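Local coordinates for protein 2-hydroxyethylphosphonate dioxygenase (Streptomyces viridochromogenes, PDB 4YAR) that catalyses the iron-dependent, oxygen-consuming cleavage of 2-hydroxyethylphosphonate to hydroxymethylphosphonate and formate in the biosynthesis of the antibiotic phosphinothricin tripeptide, at residues T72-S77 and S385-P390; S173-S178 and G301-T306. The protein carries 1 engineered substitution. All coordinates share one frame; numbering follows the deposited sequence. Where two conformers were deposited one is given.

Contact 1: T72-S77 and S385-P390. With CD (cadmium ion), chain D.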
loop_
_atom_site.group_PDB
_atom_site.type_symbol
_atom_site.label_atom_id
_atom_site.label_comp_id
_atom_site.label_asym_id
_atom_site.label_seq_id
_atom_site.Cartn_x
_atom_site.Cartn_y
_atom_site.Cartn_z
ATOM N N THR A 72 -10.650 -13.570 4.772
ATOM C CA THR A 72 -10.693 -13.558 3.322
ATOM C C THR A 72 -11.408 -12.280 2.857
ATOM O O THR A 72 -10.890 -11.549 2.029
ATOM C CB THR A 72 -11.447 -14.778 2.755
ATOM O OG1 THR A 72 -12.765 -14.815 3.342
ATOM C CG2 THR A 72 -10.735 -16.022 3.133
ATOM N N VAL A 73 -12.633 -12.076 3.315
ATOM C CA VAL A 73 -13.476 -10.963 2.872
ATOM C C VAL A 73 -14.136 -10.358 4.089
ATOM O O VAL A 73 -14.587 -11.084 4.972
ATOM C CB VAL A 73 -14.515 -11.342 1.853
ATOM C CG1 VAL A 73 -15.543 -10.196 1.590
ATOM C CG2 VAL A 73 -13.830 -11.718 0.567
ATOM N N VAL A 74 -14.166 -9.013 4.131
ATOM C CA VAL A 74 -14.890 -8.251 5.168
ATOM C C VAL A 74 -15.807 -7.327 4.380
ATOM O O VAL A 74 -15.396 -6.818 3.316
ATOM C CB VAL A 74 -13.900 -7.388 5.977
ATOM C CG1 VAL A 74 -14.663 -6.441 6.883
ATOM C CG2 VAL A 74 -12.976 -8.333 6.762
ATOM N N HIS A 75 -17.045 -7.141 4.830
ATOM C CA HIS A 75 -18.000 -6.275 4.111
ATOM C C HIS A 75 -18.794 -5.391 5.091
ATOM O O HIS A 75 -18.818 -5.658 6.308
ATOM C CB HIS A 75 -18.893 -7.097 3.208
ATOM C CG HIS A 75 -19.542 -8.231 3.919
ATOM N ND1 HIS A 75 -20.620 -8.058 4.762
ATOM C CD2 HIS A 75 -19.260 -9.556 3.918
ATOM C CE1 HIS A 75 -20.966 -9.232 5.269
ATOM N NE2 HIS A 75 -20.140 -10.147 4.792
ATOM N N LYS A 76 -19.358 -4.300 4.581
ATOM C CA LYS A 76 -19.984 -3.265 5.388
ATOM C C LYS A 76 -21.126 -2.704 4.605
ATOM O O LYS A 76 -20.953 -2.293 3.453
ATOM C CB LYS A 76 -18.989 -2.134 5.708
ATOM C CG LYS A 76 -19.527 -1.116 6.697
ATOM C CD LYS A 76 -18.394 -0.232 7.173
ATOM C CE LYS A 76 -18.836 0.745 8.224
ATOM N NZ LYS A 76 -17.628 1.368 8.829
ATOM N N SER A 77 -22.324 -2.677 5.188
ATOM C CA SER A 77 -23.493 -2.373 4.367
ATOM C C SER A 77 -23.574 -0.850 4.231
ATOM O O SER A 77 -22.881 -0.151 4.899
ATOM C CB SER A 77 -24.763 -2.897 5.020
ATOM O OG SER A 77 -24.973 -2.121 6.214
ATOM N N SER A 385 -19.585 -1.653 0.885
ATOM C CA SER A 385 -18.178 -1.846 0.539
ATOM C C SER A 385 -17.687 -3.191 1.004
ATOM O O SER A 385 -18.323 -3.838 1.876
ATOM C CB SER A 385 -17.341 -0.738 1.193
ATOM O OG SER A 385 -17.543 -0.710 2.590
ATOM N N ALA A 386 -16.535 -3.584 0.461
ATOM C CA ALA A 386 -15.847 -4.760 0.872
ATOM C C ALA A 386 -14.324 -4.653 0.821
ATOM O O ALA A 386 -13.768 -3.756 0.155
ATOM C CB ALA A 386 -16.307 -5.905 0.026
ATOM N N TRP A 387 -13.668 -5.620 1.482
ATOM C CA TRP A 387 -12.196 -5.766 1.462
ATOM C C TRP A 387 -11.879 -7.163 1.066
ATOM O O TRP A 387 -12.538 -8.043 1.560
ATOM C CB TRP A 387 -11.635 -5.473 2.822
ATOM C CG TRP A 387 -10.224 -5.815 3.002
ATOM C CD1 TRP A 387 -9.157 -5.005 2.752
ATOM C CD2 TRP A 387 -9.671 -7.045 3.482
ATOM N NE1 TRP A 387 -8.010 -5.635 3.032
ATOM C CE2 TRP A 387 -8.286 -6.894 3.483
ATOM C CE3 TRP A 387 -10.213 -8.272 3.896
ATOM C CZ2 TRP A 387 -7.426 -7.919 3.929
ATOM C CZ3 TRP A 387 -9.350 -9.285 4.291
ATOM C CH2 TRP A 387 -7.991 -9.069 4.322
ATOM N N THR A 388 -10.899 -7.381 0.202
ATOM C CA THR A 388 -10.453 -8.752 -0.109
ATOM C C THR A 388 -8.984 -8.895 0.278
ATOM O O THR A 388 -8.229 -7.978 -0.033
ATOM C CB THR A 388 -10.680 -9.121 -1.555
ATOM O OG1 THR A 388 -9.957 -8.292 -2.430
ATOM C CG2 THR A 388 -12.220 -8.952 -1.950
ATOM N N GLY A 389 -8.602 -10.003 0.949
ATOM C CA GLY A 389 -7.210 -10.308 1.262
ATOM C C GLY A 389 -6.451 -10.642 -0.034
ATOM O O GLY A 389 -7.057 -10.842 -1.094
ATOM N N PRO A 390 -5.123 -10.689 0.033
ATOM C CA PRO A 390 -4.302 -11.044 -1.131
ATOM C C PRO A 390 -4.665 -12.450 -1.623
ATOM O O PRO A 390 -4.874 -13.348 -0.810
ATOM C CB PRO A 390 -2.887 -11.030 -0.571
ATOM C CG PRO A 390 -2.972 -10.081 0.582
ATOM C CD PRO A 390 -4.280 -10.374 1.225
HETATM CD CD CD D . -20.500 -12.167 6.234
HETATM O O HOH W 1 -19.772 0.464 3.351
#
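Ser385 and Lys76 form the first hydrogen-bonded pair of an antiparallel ladder between strands 385-388 and 73-76, their backbones joined in both directions: Lys76 N to Ser385 O at 2.9 Å and Ser385 N to Lys76 O at 3.0 Å. With OG between its backbone N and carbonyl carbon (chi1 56°), Ser385 gives its proton to a water 2.6 Å from OG; that water donates in turn to Lys76 O. OG also accepts from Ala102 N, while the extended Lys76 chain runs off to Thr100 O. Ala386 faces His75 in a non-hydrogen-bonded pair, CB to CB at 4.3 Å. The imidazole of His75 turns away from this strand and binds a cadmium ion through NE2 (2.5 Å), the metal lying in the ring plane. Trp387 N then donates to Val74 O, and Val74 N to Trp387 O. The indole of Trp387 crosses the Val74 side chain at a slant, CE3 4.0 Å from Val74 CG2 and CZ3 3.6 Å from Thr72 O; NE1 is taken by Glu355. Thr388 lies beside Val73 on the face that carries His75. Beyond the strand, Gly389 N closes the ladder on Thr72 O. Five backbone bonds thus hold residues 72-76, against one apolar contact, Val74 with Trp387: main-chain pairing dominates, as in a regular antiparallel edge ladder, and an early strand completes the border of a sheet built otherwise from residues after 300.

Contact 2: S173-S178 and G301-T306; sequences SYVHPS and GKTWTT. Engineered in segment 173-178: His176 (natural residue Glu).
Tyr174 meets Trp304 through the root of its side chain more than through its phenol. CB sits 3.6 Å from CE3 of the indole. At CG the ring begins, 4.0 Å from both Trp304 CE3 and Trp304 CZ3, and CZ3 lies over one face of the phenol. CD1 still grazes CZ3, after which the ring leads away from the loop; the two six-membered rings, with planes at 34°, have centroids 5.5 Å apart. At the tip, OH is hydrogen-bonded to Trp147 and Tyr184, and the ring also packs edge-to-face on Trp147. CB of Trp304 points away from the strand, yet the indole comes back to Tyr174 at CE3 and CZ3; it additionally makes a cation-pi contact with Arg157.

Polar bonds flank this pair, one set a backbone bridge and the other a side-chain-to-backbone bond. Ser173 and Thr305 form a single antiparallel hydrogen-bonded bridge, Ser173 N giving a nearly straight bond to Thr305 O (2.8 Å, 170°) and Thr305 N returning one of the same length to Ser173 O. Thr303 supplies a looser hold: its OG1 receives a weak bond from Val175 N at 3.3 Å, with CB and CG2 packed against Val175 CB. Within the loop, Thr305 OG1 donates to Thr303 O at 3.0 Å, spanning Trp304.

Residues 301-306 thus pair briefly with strand 173-176, on the flank away from its neighbour, strand 133-140. The strand continues to His176, an engineered residue at a substrate-binding position. The arrangement is a single antiparallel beta bridge to the edge strand of a double-stranded beta-helix (cupin) domain, joining the wall of the active-site barrel to the loop ahead of helix 307-312.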
loop_
_atom_site.group_PDB
_atom_site.type_symbol
_atom_site.label_atom_id
_atom_site.label_comp_id
_atom_site.label_asym_id
_atom_site.label_seq_id
_atom_site.Cartn_x
_atom_site.Cartn_y
_atom_site.Cartn_z
ATOM N N SER A 173 -9.492 12.276 -10.782
ATOM C CA SER A 173 -8.738 11.689 -9.694
ATOM C C SER A 173 -7.319 12.148 -9.732
ATOM O O SER A 173 -6.846 12.559 -10.779
ATOM C CB SER A 173 -8.804 10.139 -9.722
ATOM O OG SER A 173 -8.348 9.652 -10.972
ATOM N N TYR A 174 -6.649 12.086 -8.609
ATOM C CA TYR A 174 -5.238 12.345 -8.553
ATOM C C TYR A 174 -4.570 11.643 -7.361
ATOM O O TYR A 174 -5.231 11.254 -6.360
ATOM C CB TYR A 174 -4.947 13.856 -8.501
ATOM C CG TYR A 174 -5.153 14.483 -7.131
ATOM C CD1 TYR A 174 -6.412 14.637 -6.556
ATOM C CD2 TYR A 174 -4.041 14.947 -6.407
ATOM C CE1 TYR A 174 -6.563 15.195 -5.302
ATOM C CE2 TYR A 174 -4.187 15.521 -5.174
ATOM C CZ TYR A 174 -5.435 15.666 -4.618
ATOM O OH TYR A 174 -5.506 16.213 -3.346
ATOM N N VAL A 175 -3.241 11.614 -7.416
ATOM C CA VAL A 175 -2.453 11.066 -6.346
ATOM C C VAL A 175 -1.816 12.210 -5.619
ATOM O O VAL A 175 -1.068 13.006 -6.204
ATOM C CB VAL A 175 -1.346 10.161 -6.802
ATOM C CG1 VAL A 175 -0.547 9.735 -5.557
ATOM C CG2 VAL A 175 -1.947 8.973 -7.510
ATOM N N HIS A 176 -2.061 12.162 -4.315
ATOM C CA HIS A 176 -1.619 13.138 -3.373
ATOM C C HIS A 176 -0.239 12.666 -2.931
ATOM O O HIS A 176 0.002 11.470 -2.613
ATOM C CB HIS A 176 -2.649 13.260 -2.229
ATOM C CG HIS A 176 -2.335 14.326 -1.240
ATOM N ND1 HIS A 176 -2.069 15.632 -1.603
ATOM C CD2 HIS A 176 -2.227 14.278 0.109
ATOM C CE1 HIS A 176 -1.808 16.336 -0.516
ATOM N NE2 HIS A 176 -1.933 15.542 0.536
ATOM N N PRO A 177 0.717 13.588 -2.981
ATOM C CA PRO A 177 1.995 13.128 -2.516
ATOM C C PRO A 177 2.061 13.038 -0.980
ATOM O O PRO A 177 1.302 13.695 -0.295
ATOM C CB PRO A 177 2.955 14.197 -3.034
ATOM C CG PRO A 177 2.153 15.442 -3.222
ATOM C CD PRO A 177 0.734 15.010 -3.424
ATOM N N SER A 178 2.953 12.200 -0.488
ATOM C CA SER A 178 3.251 12.090 0.933
ATOM C C SER A 178 3.540 13.474 1.558
ATOM O O SER A 178 4.188 14.287 0.958
ATOM C CB SER A 178 4.453 11.180 1.091
ATOM O OG SER A 178 5.187 11.510 2.241
ATOM N N GLY A 301 0.073 17.974 -11.016
ATOM C CA GLY A 301 -0.021 17.895 -12.478
ATOM C C GLY A 301 0.357 16.569 -13.115
ATOM O O GLY A 301 -0.340 16.118 -14.020
ATOM N N LYS A 302 1.424 15.910 -12.652
ATOM C CA LYS A 302 1.901 14.703 -13.311
ATOM C C LYS A 302 0.911 13.582 -13.138
ATOM O O LYS A 302 0.735 12.818 -14.041
ATOM C CB LYS A 302 3.300 14.249 -12.813
ATOM C CG LYS A 302 4.152 13.399 -13.792
ATOM C CD LYS A 302 5.232 12.603 -13.005
ATOM C CE LYS A 302 6.368 11.900 -13.810
ATOM N NZ LYS A 302 7.560 11.401 -12.982
ATOM N N THR A 303 0.267 13.437 -11.981
ATOM C CA THR A 303 -0.562 12.226 -11.842
ATOM C C THR A 303 -2.029 12.516 -12.163
ATOM O O THR A 303 -2.875 11.575 -12.375
ATOM C CB THR A 303 -0.504 11.674 -10.420
ATOM O OG1 THR A 303 -0.934 12.704 -9.527
ATOM C CG2 THR A 303 0.865 11.306 -10.080
ATOM N N TRP A 304 -2.359 13.782 -12.129
ATOM C CA TRP A 304 -3.744 14.218 -12.357
ATOM C C TRP A 304 -4.418 13.443 -13.492
ATOM O O TRP A 304 -3.910 13.410 -14.621
ATOM C CB TRP A 304 -3.750 15.654 -12.728
ATOM C CG TRP A 304 -5.114 16.343 -12.663
ATOM C CD1 TRP A 304 -6.021 16.498 -13.673
ATOM C CD2 TRP A 304 -5.688 16.941 -11.508
ATOM N NE1 TRP A 304 -7.114 17.221 -13.212
ATOM C CE2 TRP A 304 -6.940 17.472 -11.879
ATOM C CE3 TRP A 304 -5.267 17.079 -10.168
ATOM C CZ2 TRP A 304 -7.748 18.158 -10.987
ATOM C CZ3 TRP A 304 -6.081 17.751 -9.289
ATOM C CH2 TRP A 304 -7.308 18.284 -9.699
ATOM N N THR A 305 -5.601 12.912 -13.245
ATOM C CA THR A 305 -6.321 12.124 -14.256
ATOM C C THR A 305 -7.756 12.679 -14.387
ATOM O O THR A 305 -8.525 12.703 -13.415
ATOM C CB THR A 305 -6.372 10.664 -13.896
ATOM O OG1 THR A 305 -5.043 10.166 -13.826
ATOM C CG2 THR A 305 -7.154 9.820 -14.851
ATOM N N THR A 306 -8.069 13.164 -15.586
ATOM C CA THR A 306 -9.373 13.804 -15.818
ATOM C C THR A 306 -10.414 12.743 -16.138
ATOM O O THR A 306 -10.100 11.607 -16.437
ATOM C CB THR A 306 -9.350 14.781 -17.012
ATOM O OG1 THR A 306 -9.031 14.061 -18.208
ATOM C CG2 THR A 306 -8.349 15.860 -16.808
#

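In the fold
Both contacts join parts of the chain far apart in sequence and lie at borders of beta-sheets, yet they hold different elements. Contact 1 pairs two regular strands at one margin of the seven-stranded sheet; contact 2 fastens a loop to the outermost strand 173-176 of the six-stranded sheet. Each is partly buried, and in each a buried strand meets a less buried partner, 385-388 in the first and 173-176 in the second. A continuous backbone ladder dominates contact 1, whereas contact 2 combines one bridge with aromatic packing and a threonine hydroxyl. Their nearest atoms are about 18 Å apart, and only 173-178 includes a substrate-binding position.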